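Local coordinates for protein Rab GDP-dissociation inhibitor (PDB 3CPI) that keeps Rab GTPases such as Sec4 in the GDP-bound state by blocking GDP release, and extracts GDP-bound Ypt7 from vacuolar membranes, at residues P86-A91 against Y232-Y237; F110-G115 against A225-S230; Y125-N130 against G194-L199. All blocks are in the same frame, centred on the assembly; numbering follows the deposited sequence.

How the interactions relate
The three contacts follow one mixed sheet out to the helices beside it. Strand 232-235, which belongs to interaction 1 and directly follows segment 225-230 of interaction 2, lies between 89-90 and 110-120: Y234 O meets K111 N and Y232 O meets V113 N, each at 2.8 Å, and the two centres are about 10 Å apart. Interaction 3 is nested along the chain inside the loops closed by the other two; its centre lies about 17 Å from that of interaction 1, yet M90 CE touches L199 CD1 at 3.5 Å. The Ypt1-interacting regions 234-259 and 106-112 take in parts of interactions 1 and 2 respectively, consistent with a part in Rab binding.

Interaction 1: P86-A91 against Y232-Y237; sequences PKFLMA and YLYPMY
L89 and L233 form a hydrogen-bonded pair of a short antiparallel bridge at the edge of a mixed β-sheet. L89 N donates to L233 O (2.9 Å) on a lone pair, and L233 N returns a bond to L89 O at 2.6 Å. The two leucines meet on one face of the sheet, and the small A91 methyl, CB, packs against L233 CD1 at 3.9 Å. M90 and Y232 occupy the other face: bends at chi2 and chi3 carry the M90 methyl, CE, to Y232 CE1 at 4.0 Å. Next along, F88 sets its CB against Y232 CB and turns its ring edge toward the face of Y234, an offset edge-to-face pair with planes 87° apart and centroids separated by 5.8 Å. CG of F88 is anti to its carbonyl carbon (chi1 -66°), which directs the ring to that tyrosine. With an alanine here, the Y234 face would probably lose the F88 edge and a gap would open beside V113, A346 and V348, which pack around the phenyl group. Farther out, the Y234 hydroxyl is hydrogen-bonded to D83, while K87 reaches D416 in a salt bridge. Where the two segments diverge, a water donates to both K87 O (3.0 Å) and L233 O (2.9 Å).

Interaction 2: F110-G115 against A225-S230; sequences FKQVSG and ARYGKS
Q112, on strand 110-120, plugs the turn after helix 210-227 by offering its amide oxygen to the backbone of K229 and S230. This turn leads from the helix into strand 232-235, and G228 makes it possible: at its backbone angles, with a positive phi of 104°, a side chain would jam against the preceding carbonyl. Q112 OE1 takes two donors. K229 N approaches on a lone pair, in the carbonyl plane, at 2.9 Å, while S230 N comes from above that plane at 3.2 Å with a straighter N-H...O angle of 165°. A glutamine suits the place because it is long enough to span the gap, and its amide oxygen takes both N-H groups while NE2 lies across the aliphatic part of K229, 3.3 Å from CD, without adding a negative charge. Y227 lies beside the glutamine.

S230 makes the second polar tie. Its hydroxyl stands between its own backbone N and carbonyl carbon (chi1 88°), which aims OG at V113 O; OG donates to that oxygen at 2.7 Å from above the carbonyl plane. The same OG is hydrogen-bonded to Y232 N, as in an ST turn, so one small side chain fixes both the turn and the neighbouring strand. A water links K229 NZ (3.0 Å) with S114 OG (3.0 Å), and S114 OG is also hydrogen-bonded to D326. D326 forms a long, weak ion pair with K111, which may partly offset the nearness of the K111 and K229 amines, 5.8 Å apart between NZ atoms.

Q112 closes the Ypt1-interacting region 106-112. Beyond it, V113 lies against F88, Y232 and Y234, and G115 bonds to Q329, so the turn that follows helix 210-227 is fastened to a strand flanked by 232-235 and 328-332.

Interaction 3: Y125-N130 against G194-L199; sequences YKVPAN and GHAMAL
A196, near the C-terminal end of helix 187-197, presents its methyl CB to V127 CG2 at 3.9 Å. Alanine suits this position, for the helix backbone can come close to the loop that leaves strand 123-126, and V118 of strand 110-120 packs against the same methyl. M197 follows and carries more of the contact. Its CG, anti to the carbonyl carbon (chi1 -56°), meets the other valine branch, V127 CG1, at 3.5 Å; the two side chains lie alongside, running opposite ways. V127 therefore splits its branches between successive helix residues, a task to which a β-branched side chain is well fitted. A bend at chi3 (78°) then swings the methionine methyl over to the loop, where CE rests 3.4 Å from P128 O and 4.2 Å from A129 CA. F192 and C221 also touch M197, and Y220 of helix 210-227 lies against both V127 and A129. Farther on, L199 has a positive phi. No hydrogen bond joins the two segments, so this buried join between helix and loop rests mainly on shape and dispersion, with the flexible thioether's methyl set against a carbonyl oxygen of the proline-containing backbone.

Interaction 1: P86-A91 against Y232-Y237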
ATOM      1  N   PRO A  86      -6.903   1.707  -1.683  1.00 26.16           N
ATOM      2  CA  PRO A  86      -5.881   2.458  -2.408  1.00 25.86           C
ATOM      3  C   PRO A  86      -4.603   2.605  -1.584  1.00 25.44           C
ATOM      4  O   PRO A  86      -4.656   2.839  -0.367  1.00 25.06           O
ATOM      5  CB  PRO A  86      -6.543   3.823  -2.634  1.00 26.03           C
ATOM      6  CG  PRO A  86      -7.522   3.953  -1.516  1.00 25.39           C
ATOM      7  CD  PRO A  86      -7.989   2.576  -1.190  1.00 25.71           C
ATOM      8  N   LYS A  87      -3.467   2.442  -2.254  1.00 25.21           N
ATOM      9  CA  LYS A  87      -2.158   2.590  -1.634  1.00 24.91           C
ATOM     10  C   LYS A  87      -1.197   3.238  -2.624  1.00 25.17           C
ATOM     11  O   LYS A  87      -1.280   3.004  -3.833  1.00 24.90           O
ATOM     12  CB  LYS A  87      -1.605   1.235  -1.182  1.00 24.91           C
ATOM     13  CG  LYS A  87      -2.402   0.545  -0.077  1.00 24.75           C
ATOM     14  CD  LYS A  87      -1.642  -0.648   0.489  1.00 24.65           C
ATOM     15  CE  LYS A  87      -2.453  -1.358   1.562  1.00 24.55           C
ATOM     16  NZ  LYS A  87      -1.731  -1.455   2.867  1.00 23.58           N
ATOM     17  N   PHE A  88      -0.289   4.050  -2.094  1.00 25.29           N
ATOM     18  CA  PHE A  88       0.679   4.778  -2.896  1.00 25.85           C
ATOM     19  C   PHE A  88       2.020   4.040  -3.027  1.00 26.07           C
ATOM     20  O   PHE A  88       2.406   3.250  -2.159  1.00 25.76           O
ATOM     21  CB  PHE A  88       0.918   6.173  -2.298  1.00 25.70           C
ATOM     22  CG  PHE A  88      -0.286   7.080  -2.346  1.00 26.32           C
ATOM     23  CD1 PHE A  88      -0.596   7.894  -1.264  1.00 26.79           C
ATOM     24  CD2 PHE A  88      -1.108   7.125  -3.474  1.00 26.63           C
ATOM     25  CE1 PHE A  88      -1.703   8.748  -1.304  1.00 27.46           C
ATOM     26  CE2 PHE A  88      -2.220   7.960  -3.514  1.00 26.56           C
ATOM     27  CZ  PHE A  88      -2.514   8.777  -2.432  1.00 26.26           C
ATOM     28  N   LEU A  89       2.733   4.349  -4.106  1.00 26.31           N
ATOM     29  CA  LEU A  89       3.988   3.700  -4.444  1.00 26.70           C
ATOM     30  C   LEU A  89       5.129   4.663  -4.164  1.00 27.23           C
ATOM     31  O   LEU A  89       5.116   5.794  -4.652  1.00 27.41           O
ATOM     32  CB  LEU A  89       3.971   3.293  -5.924  1.00 26.33           C
ATOM     33  CG  LEU A  89       5.221   2.681  -6.568  1.00 27.16           C
ATOM     34  CD1 LEU A  89       5.616   1.364  -5.904  1.00 26.61           C
ATOM     35  CD2 LEU A  89       5.057   2.495  -8.091  1.00 26.41           C
ATOM     36  N   MET A  90       6.096   4.223  -3.363  1.00 27.66           N
ATOM     37  CA  MET A  90       7.317   4.988  -3.106  1.00 28.35           C
ATOM     38  C   MET A  90       8.148   4.976  -4.393  1.00 28.73           C
ATOM     39  O   MET A  90       8.631   3.924  -4.817  1.00 28.47           O
ATOM     40  CB  MET A  90       8.085   4.360  -1.937  1.00 28.36           C
ATOM     41  CG  MET A  90       9.447   4.973  -1.593  1.00 29.23           C
ATOM     42  SD  MET A  90       9.430   6.578  -0.761  1.00 31.62           S
ATOM     43  CE  MET A  90       8.436   6.270   0.691  1.00 30.26           C
ATOM     44  N   ALA A  91       8.291   6.144  -5.015  1.00 29.10           N
ATOM     45  CA  ALA A  91       8.907   6.250  -6.341  1.00 29.93           C
ATOM     46  C   ALA A  91      10.213   5.473  -6.526  1.00 30.37           C
ATOM     47  O   ALA A  91      10.367   4.782  -7.523  1.00 30.86           O
ATOM     48  CB  ALA A  91       9.082   7.724  -6.746  1.00 29.99           C
ATOM     49  N   TYR A 232       5.514   9.825  -3.733  1.00 30.69           N
ATOM     50  CA  TYR A 232       4.497   8.807  -3.989  1.00 29.60           C
ATOM     51  C   TYR A 232       3.954   8.823  -5.400  1.00 29.68           C
ATOM     52  O   TYR A 232       3.718   9.894  -5.968  1.00 29.47           O
ATOM     53  CB  TYR A 232       3.328   8.959  -3.010  1.00 28.82           C
ATOM     54  CG  TYR A 232       3.756   8.841  -1.574  1.00 28.57           C
ATOM     55  CD1 TYR A 232       4.252   7.632  -1.085  1.00 27.12           C
ATOM     56  CD2 TYR A 232       3.683   9.938  -0.703  1.00 27.06           C
ATOM     57  CE1 TYR A 232       4.664   7.510   0.220  1.00 27.82           C
ATOM     58  CE2 TYR A 232       4.088   9.820   0.619  1.00 27.20           C
ATOM     59  CZ  TYR A 232       4.587   8.600   1.066  1.00 27.21           C
ATOM     60  OH  TYR A 232       4.998   8.440   2.351  1.00 26.84           O
ATOM     61  N   LEU A 233       3.730   7.623  -5.934  1.00 29.60           N
ATOM     62  CA  LEU A 233       3.111   7.436  -7.240  1.00 29.91           C
ATOM     63  C   LEU A 233       1.765   6.702  -7.142  1.00 30.42           C
ATOM     64  O   LEU A 233       1.508   5.943  -6.199  1.00 30.42           O
ATOM     65  CB  LEU A 233       4.063   6.692  -8.185  1.00 29.50           C
ATOM     66  CG  LEU A 233       5.418   7.344  -8.510  1.00 29.15           C
ATOM     67  CD1 LEU A 233       6.360   6.327  -9.125  1.00 27.00           C
ATOM     68  CD2 LEU A 233       5.260   8.543  -9.443  1.00 29.02           C
ATOM     69  N   TYR A 234       0.913   6.938  -8.132  1.00 30.85           N
ATOM     70  CA  TYR A 234      -0.391   6.315  -8.204  1.00 31.07           C
ATOM     71  C   TYR A 234      -0.768   6.164  -9.680  1.00 31.56           C
ATOM     72  O   TYR A 234      -0.558   7.100 -10.465  1.00 31.55           O
ATOM     73  CB  TYR A 234      -1.412   7.160  -7.453  1.00 30.91           C
ATOM     74  CG  TYR A 234      -2.764   6.504  -7.284  1.00 31.04           C
ATOM     75  CD1 TYR A 234      -2.938   5.431  -6.409  1.00 30.89           C
ATOM     76  CD2 TYR A 234      -3.875   6.971  -7.985  1.00 30.44           C
ATOM     77  CE1 TYR A 234      -4.192   4.830  -6.243  1.00 31.41           C
ATOM     78  CE2 TYR A 234      -5.125   6.385  -7.830  1.00 30.84           C
ATOM     79  CZ  TYR A 234      -5.278   5.315  -6.958  1.00 31.70           C
ATOM     80  OH  TYR A 234      -6.519   4.743  -6.801  1.00 31.39           O
ATOM     81  N   PRO A 235      -1.297   4.984 -10.070  1.00 31.90           N
ATOM     82  CA  PRO A 235      -1.553   4.736 -11.489  1.00 32.39           C
ATOM     83  C   PRO A 235      -2.724   5.546 -12.008  1.00 32.82           C
ATOM     84  O   PRO A 235      -3.691   5.780 -11.282  1.00 32.98           O
ATOM     85  CB  PRO A 235      -1.897   3.236 -11.545  1.00 32.15           C
ATOM     86  CG  PRO A 235      -1.539   2.677 -10.213  1.00 32.24           C
ATOM     87  CD  PRO A 235      -1.669   3.820  -9.247  1.00 31.89           C
ATOM     88  N   MET A 236      -2.629   5.985 -13.255  1.00 33.72           N
ATOM     89  CA  MET A 236      -3.778   6.566 -13.933  1.00 34.88           C
ATOM     90  C   MET A 236      -4.881   5.512 -13.979  1.00 34.84           C
ATOM     91  O   MET A 236      -4.608   4.347 -14.273  1.00 34.63           O
ATOM     92  CB  MET A 236      -3.393   7.011 -15.346  1.00 35.32           C
ATOM     93  CG  MET A 236      -2.474   8.232 -15.387  1.00 37.75           C
ATOM     94  SD  MET A 236      -3.153   9.713 -14.571  1.00 44.38           S
ATOM     95  CE  MET A 236      -4.593  10.034 -15.586  1.00 42.61           C
ATOM     96  N   TYR A 237      -6.110   5.925 -13.669  1.00 35.32           N
ATOM     97  CA  TYR A 237      -7.273   5.022 -13.555  1.00 35.88           C
ATOM     98  C   TYR A 237      -7.243   4.152 -12.279  1.00 35.94           C
ATOM     99  O   TYR A 237      -8.164   3.355 -12.037  1.00 35.59           O
ATOM    100  CB  TYR A 237      -7.457   4.144 -14.812  1.00 36.60           C
ATOM    101  CG  TYR A 237      -7.522   4.901 -16.132  1.00 37.29           C
ATOM    102  CD1 TYR A 237      -8.689   5.564 -16.526  1.00 38.18           C
ATOM    103  CD2 TYR A 237      -6.426   4.937 -16.992  1.00 38.05           C
ATOM    104  CE1 TYR A 237      -8.753   6.257 -17.741  1.00 38.54           C
ATOM    105  CE2 TYR A 237      -6.480   5.624 -18.207  1.00 38.88           C
ATOM    106  CZ  TYR A 237      -7.647   6.281 -18.571  1.00 38.38           C
ATOM    107  OH  TYR A 237      -7.704   6.958 -19.771  1.00 39.31           O
TER
HETATM  108  O   HOH W   1       0.216   3.339  -6.397  1.00 27.45           O

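Interaction 2: F110-G115 against A225-S230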
ATOM      1  N   PHE A 110       2.066   5.157 -13.968  1.00 36.94           N
ATOM      2  CA  PHE A 110       2.150   5.742 -12.635  1.00 36.62           C
ATOM      3  C   PHE A 110       2.384   7.238 -12.715  1.00 36.71           C
ATOM      4  O   PHE A 110       3.356   7.692 -13.324  1.00 36.93           O
ATOM      5  CB  PHE A 110       3.239   5.060 -11.804  1.00 36.39           C
ATOM      6  CG  PHE A 110       2.831   3.714 -11.268  1.00 36.01           C
ATOM      7  CD1 PHE A 110       2.141   3.614 -10.060  1.00 35.32           C
ATOM      8  CD2 PHE A 110       3.121   2.551 -11.974  1.00 35.52           C
ATOM      9  CE1 PHE A 110       1.754   2.378  -9.560  1.00 35.73           C
ATOM     10  CE2 PHE A 110       2.737   1.299 -11.485  1.00 36.31           C
ATOM     11  CZ  PHE A 110       2.049   1.210 -10.278  1.00 36.49           C
ATOM     12  N   LYS A 111       1.471   7.997 -12.115  1.00 36.46           N
ATOM     13  CA  LYS A 111       1.590   9.447 -12.061  1.00 36.64           C
ATOM     14  C   LYS A 111       1.854   9.912 -10.627  1.00 35.86           C
ATOM     15  O   LYS A 111       1.322   9.343  -9.662  1.00 35.64           O
ATOM     16  CB  LYS A 111       0.342  10.137 -12.641  1.00 36.39           C
ATOM     17  CG  LYS A 111       0.376  11.679 -12.538  1.00 37.90           C
ATOM     18  CD  LYS A 111      -0.987  12.318 -12.792  1.00 38.23           C
ATOM     19  CE  LYS A 111      -0.960  13.811 -12.531  1.00 41.34           C
ATOM     20  NZ  LYS A 111      -0.949  14.132 -11.063  1.00 42.64           N
ATOM     21  N   GLN A 112       2.689  10.945 -10.521  1.00 35.05           N
ATOM     22  CA  GLN A 112       3.024  11.602  -9.269  1.00 34.53           C
ATOM     23  C   GLN A 112       1.809  12.003  -8.443  1.00 33.29           C
ATOM     24  O   GLN A 112       0.840  12.546  -8.963  1.00 33.01           O
ATOM     25  CB  GLN A 112       3.857  12.857  -9.544  1.00 34.97           C
ATOM     26  CG  GLN A 112       5.282  12.803  -9.029  1.00 37.37           C
ATOM     27  CD  GLN A 112       5.789  14.166  -8.534  1.00 40.39           C
ATOM     28  OE1 GLN A 112       6.528  14.244  -7.544  1.00 41.92           O
ATOM     29  NE2 GLN A 112       5.399  15.238  -9.223  1.00 40.69           N
ATOM     30  N   VAL A 113       1.882  11.718  -7.147  1.00 32.14           N
ATOM     31  CA  VAL A 113       0.958  12.265  -6.168  1.00 30.76           C
ATOM     32  C   VAL A 113       1.482  13.655  -5.806  1.00 30.40           C
ATOM     33  O   VAL A 113       2.691  13.852  -5.642  1.00 30.15           O
ATOM     34  CB  VAL A 113       0.843  11.323  -4.936  1.00 30.91           C
ATOM     35  CG1 VAL A 113       0.283  12.041  -3.709  1.00 29.23           C
ATOM     36  CG2 VAL A 113      -0.003  10.108  -5.294  1.00 30.26           C
ATOM     37  N   SER A 114       0.573  14.614  -5.697  1.00 29.97           N
ATOM     38  CA  SER A 114       0.952  16.026  -5.614  1.00 29.87           C
ATOM     39  C   SER A 114       1.549  16.501  -4.284  1.00 29.44           C
ATOM     40  O   SER A 114       2.302  17.478  -4.260  1.00 30.02           O
ATOM     41  CB  SER A 114      -0.213  16.919  -6.043  1.00 29.71           C
ATOM     42  OG  SER A 114      -0.454  16.761  -7.433  1.00 30.12           O
ATOM     43  N   GLY A 115       1.234  15.815  -3.190  1.00 28.57           N
ATOM     44  CA  GLY A 115       1.697  16.250  -1.880  1.00 27.54           C
ATOM     45  C   GLY A 115       1.886  15.148  -0.862  1.00 27.10           C
ATOM     46  O   GLY A 115       1.407  14.020  -1.039  1.00 26.90           O
ATOM     47  N   ALA A 225      12.788  14.048  -4.751  1.00 43.13           N
ATOM     48  CA  ALA A 225      13.637  14.754  -5.714  1.00 44.67           C
ATOM     49  C   ALA A 225      13.476  14.244  -7.148  1.00 45.66           C
ATOM     50  O   ALA A 225      13.748  14.978  -8.100  1.00 46.12           O
ATOM     51  CB  ALA A 225      15.107  14.703  -5.282  1.00 44.54           C
ATOM     52  N   ARG A 226      13.033  12.994  -7.291  1.00 46.87           N
ATOM     53  CA  ARG A 226      12.748  12.400  -8.602  1.00 47.82           C
ATOM     54  C   ARG A 226      11.865  13.302  -9.463  1.00 48.08           C
ATOM     55  O   ARG A 226      12.321  13.831 -10.480  1.00 48.58           O
ATOM     56  CB  ARG A 226      12.103  11.022  -8.440  1.00 48.05           C
ATOM     57  CG  ARG A 226      12.938   9.861  -8.953  1.00 49.87           C
ATOM     58  CD  ARG A 226      12.343   9.297 -10.236  1.00 52.52           C
ATOM     59  NE  ARG A 226      13.255   8.377 -10.917  1.00 54.91           N
ATOM     60  CZ  ARG A 226      13.136   8.008 -12.193  1.00 56.33           C
ATOM     61  NH1 ARG A 226      12.146   8.483 -12.942  1.00 56.79           N
ATOM     62  NH2 ARG A 226      14.014   7.166 -12.728  1.00 56.71           N
ATOM     63  N   TYR A 227      10.616  13.498  -9.049  1.00 48.15           N
ATOM     64  CA  TYR A 227       9.693  14.313  -9.836  1.00 48.07           C
ATOM     65  C   TYR A 227       9.333  15.659  -9.191  1.00 47.40           C
ATOM     66  O   TYR A 227       8.721  16.509  -9.845  1.00 47.91           O
ATOM     67  CB  TYR A 227       8.421  13.535 -10.184  1.00 48.83           C
ATOM     68  CG  TYR A 227       8.623  12.194 -10.865  1.00 49.53           C
ATOM     69  CD1 TYR A 227       8.353  11.005 -10.185  1.00 50.09           C
ATOM     70  CD2 TYR A 227       9.049  12.114 -12.196  1.00 50.14           C
ATOM     71  CE1 TYR A 227       8.517   9.768 -10.802  1.00 50.59           C
ATOM     72  CE2 TYR A 227       9.219  10.882 -12.826  1.00 50.26           C
ATOM     73  CZ  TYR A 227       8.946   9.709 -12.124  1.00 50.96           C
ATOM     74  OH  TYR A 227       9.107   8.477 -12.735  1.00 50.74           O
ATOM     75  N   GLY A 228       9.688  15.846  -7.920  1.00 46.35           N
ATOM     76  CA  GLY A 228       9.622  17.169  -7.291  1.00 44.95           C
ATOM     77  C   GLY A 228       8.496  17.520  -6.326  1.00 44.15           C
ATOM     78  O   GLY A 228       8.610  18.507  -5.586  1.00 44.08           O
ATOM     79  N   LYS A 229       7.415  16.739  -6.312  1.00 43.01           N
ATOM     80  CA  LYS A 229       6.232  17.112  -5.513  1.00 41.79           C
ATOM     81  C   LYS A 229       6.001  16.262  -4.260  1.00 40.43           C
ATOM     82  O   LYS A 229       5.665  16.790  -3.203  1.00 40.26           O
ATOM     83  CB  LYS A 229       4.970  17.135  -6.379  1.00 42.19           C
ATOM     84  CG  LYS A 229       4.931  18.262  -7.400  1.00 43.62           C
ATOM     85  CD  LYS A 229       3.814  18.049  -8.414  1.00 46.12           C
ATOM     86  CE  LYS A 229       4.215  18.579  -9.790  1.00 48.77           C
ATOM     87  NZ  LYS A 229       3.277  18.142 -10.873  1.00 50.58           N
ATOM     88  N   SER A 230       6.149  14.949  -4.398  1.00 38.70           N
ATOM     89  CA  SER A 230       6.057  14.024  -3.272  1.00 36.86           C
ATOM     90  C   SER A 230       6.821  12.750  -3.639  1.00 35.55           C
ATOM     91  O   SER A 230       7.231  12.592  -4.792  1.00 35.76           O
ATOM     92  CB  SER A 230       4.591  13.717  -2.926  1.00 36.62           C
ATOM     93  OG  SER A 230       4.102  12.630  -3.689  1.00 35.61           O
TER
HETATM   94  O   HOH W   2       1.441  16.071  -9.628  1.00 51.80           O

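Interaction 3: Y125-N130 against G194-L199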
ATOM      1  N   TYR A 125       0.478  19.624   7.747  1.00 33.90           N
ATOM      2  CA  TYR A 125       1.589  20.389   7.178  1.00 34.12           C
ATOM      3  C   TYR A 125       2.351  19.535   6.184  1.00 33.70           C
ATOM      4  O   TYR A 125       2.465  18.325   6.367  1.00 33.67           O
ATOM      5  CB  TYR A 125       2.581  20.816   8.271  1.00 34.62           C
ATOM      6  CG  TYR A 125       1.988  21.587   9.421  1.00 35.55           C
ATOM      7  CD1 TYR A 125       1.367  20.932  10.484  1.00 35.98           C
ATOM      8  CD2 TYR A 125       2.061  22.975   9.455  1.00 37.22           C
ATOM      9  CE1 TYR A 125       0.819  21.646  11.546  1.00 36.85           C
ATOM     10  CE2 TYR A 125       1.516  23.698  10.512  1.00 37.28           C
ATOM     11  CZ  TYR A 125       0.902  23.030  11.551  1.00 36.67           C
ATOM     12  OH  TYR A 125       0.368  23.755  12.595  1.00 37.16           O
ATOM     13  N   LYS A 126       2.886  20.177   5.152  1.00 33.10           N
ATOM     14  CA  LYS A 126       3.792  19.534   4.214  1.00 33.14           C
ATOM     15  C   LYS A 126       4.979  18.922   4.957  1.00 32.70           C
ATOM     16  O   LYS A 126       5.563  19.551   5.845  1.00 32.23           O
ATOM     17  CB  LYS A 126       4.332  20.546   3.201  1.00 33.23           C
ATOM     18  CG  LYS A 126       3.365  20.990   2.130  1.00 34.87           C
ATOM     19  CD  LYS A 126       4.048  21.976   1.185  1.00 37.44           C
ATOM     20  CE  LYS A 126       3.241  22.176  -0.083  1.00 39.76           C
ATOM     21  NZ  LYS A 126       3.697  23.380  -0.834  1.00 41.34           N
ATOM     22  N   VAL A 127       5.323  17.693   4.589  1.00 32.28           N
ATOM     23  CA  VAL A 127       6.526  17.054   5.099  1.00 31.93           C
ATOM     24  C   VAL A 127       7.730  17.631   4.349  1.00 32.12           C
ATOM     25  O   VAL A 127       7.836  17.466   3.133  1.00 31.80           O
ATOM     26  CB  VAL A 127       6.463  15.510   4.961  1.00 31.89           C
ATOM     27  CG1 VAL A 127       7.787  14.869   5.381  1.00 30.50           C
ATOM     28  CG2 VAL A 127       5.299  14.946   5.779  1.00 31.00           C
ATOM     29  N   PRO A 128       8.636  18.313   5.076  1.00 32.52           N
ATOM     30  CA  PRO A 128       9.798  18.954   4.447  1.00 33.40           C
ATOM     31  C   PRO A 128      10.866  17.925   4.062  1.00 34.05           C
ATOM     32  O   PRO A 128      11.371  17.216   4.919  1.00 34.28           O
ATOM     33  CB  PRO A 128      10.301  19.918   5.528  1.00 33.31           C
ATOM     34  CG  PRO A 128       9.856  19.314   6.820  1.00 32.64           C
ATOM     35  CD  PRO A 128       8.619  18.499   6.539  1.00 32.37           C
ATOM     36  N   ALA A 129      11.180  17.850   2.773  1.00 35.09           N
ATOM     37  CA  ALA A 129      12.028  16.790   2.226  1.00 36.13           C
ATOM     38  C   ALA A 129      13.374  17.304   1.709  1.00 36.82           C
ATOM     39  O   ALA A 129      14.205  16.525   1.219  1.00 36.78           O
ATOM     40  CB  ALA A 129      11.286  16.045   1.123  1.00 35.97           C
ATOM     41  N   ASN A 130      13.573  18.614   1.806  1.00 37.61           N
ATOM     42  CA  ASN A 130      14.843  19.234   1.458  1.00 38.84           C
ATOM     43  C   ASN A 130      15.133  20.425   2.359  1.00 39.74           C
ATOM     44  O   ASN A 130      14.253  20.907   3.085  1.00 39.67           O
ATOM     45  CB  ASN A 130      14.904  19.617  -0.030  1.00 38.60           C
ATOM     46  CG  ASN A 130      13.794  20.568  -0.444  1.00 39.42           C
ATOM     47  OD1 ASN A 130      13.463  21.507   0.277  1.00 39.75           O
ATOM     48  ND2 ASN A 130      13.216  20.329  -1.622  1.00 39.27           N
ATOM     49  N   GLY A 194      10.100   9.970  11.824  1.00 22.54           N
ATOM     50  CA  GLY A 194       9.878   8.543  12.007  1.00 22.30           C
ATOM     51  C   GLY A 194       8.621   8.024  11.329  1.00 22.77           C
ATOM     52  O   GLY A 194       8.653   6.996  10.655  1.00 22.55           O
ATOM     53  N   HIS A 195       7.514   8.738  11.522  1.00 22.40           N
ATOM     54  CA  HIS A 195       6.216   8.273  11.063  1.00 22.47           C
ATOM     55  C   HIS A 195       5.893   8.664   9.626  1.00 22.28           C
ATOM     56  O   HIS A 195       5.179   7.923   8.941  1.00 22.57           O
ATOM     57  CB  HIS A 195       5.119   8.736  12.024  1.00 22.17           C
ATOM     58  CG  HIS A 195       5.167   8.055  13.358  1.00 23.37           C
ATOM     59  ND1 HIS A 195       4.340   7.001  13.687  1.00 23.31           N
ATOM     60  CD2 HIS A 195       5.960   8.261  14.437  1.00 23.03           C
ATOM     61  CE1 HIS A 195       4.617   6.593  14.913  1.00 23.90           C
ATOM     62  NE2 HIS A 195       5.593   7.345  15.392  1.00 23.00           N
ATOM     63  N   ALA A 196       6.430   9.796   9.165  1.00 21.89           N
ATOM     64  CA  ALA A 196       6.077  10.332   7.844  1.00 22.16           C
ATOM     65  C   ALA A 196       7.206  10.341   6.791  1.00 22.30           C
ATOM     66  O   ALA A 196       6.929  10.479   5.597  1.00 22.62           O
ATOM     67  CB  ALA A 196       5.431  11.712   7.973  1.00 21.26           C
ATOM     68  N   MET A 197       8.456  10.177   7.215  1.00 22.39           N
ATOM     69  CA  MET A 197       9.576  10.059   6.257  1.00 22.77           C
ATOM     70  C   MET A 197      10.141   8.641   6.227  1.00 22.72           C
ATOM     71  O   MET A 197      10.190   8.012   5.161  1.00 22.77           O
ATOM     72  CB  MET A 197      10.675  11.098   6.528  1.00 22.55           C
ATOM     73  CG  MET A 197      10.154  12.541   6.524  1.00 22.67           C
ATOM     74  SD  MET A 197      11.361  13.835   6.887  1.00 23.61           S
ATOM     75  CE  MET A 197      12.212  13.949   5.322  1.00 22.22           C
ATOM     76  N   ALA A 198      10.545   8.145   7.397  1.00 22.49           N
ATOM     77  CA  ALA A 198      11.009   6.763   7.562  1.00 22.33           C
ATOM     78  C   ALA A 198       9.856   5.758   7.443  1.00 22.19           C
ATOM     79  O   ALA A 198      10.075   4.575   7.158  1.00 21.71           O
ATOM     80  CB  ALA A 198      11.719   6.594   8.911  1.00 21.75           C
ATOM     81  N   LEU A 199       8.638   6.246   7.697  1.00 22.24           N
ATOM     82  CA  LEU A 199       7.392   5.475   7.578  1.00 22.20           C
ATOM     83  C   LEU A 199       7.276   4.313   8.549  1.00 22.37           C
ATOM     84  O   LEU A 199       6.594   3.326   8.263  1.00 22.82           O
ATOM     85  CB  LEU A 199       7.135   5.020   6.122  1.00 22.05           C
ATOM     86  CG  LEU A 199       6.810   6.164   5.143  1.00 22.27           C
ATOM     87  CD1 LEU A 199       6.727   5.665   3.718  1.00 21.95           C
ATOM     88  CD2 LEU A 199       5.519   6.890   5.526  1.00 22.75           C
TER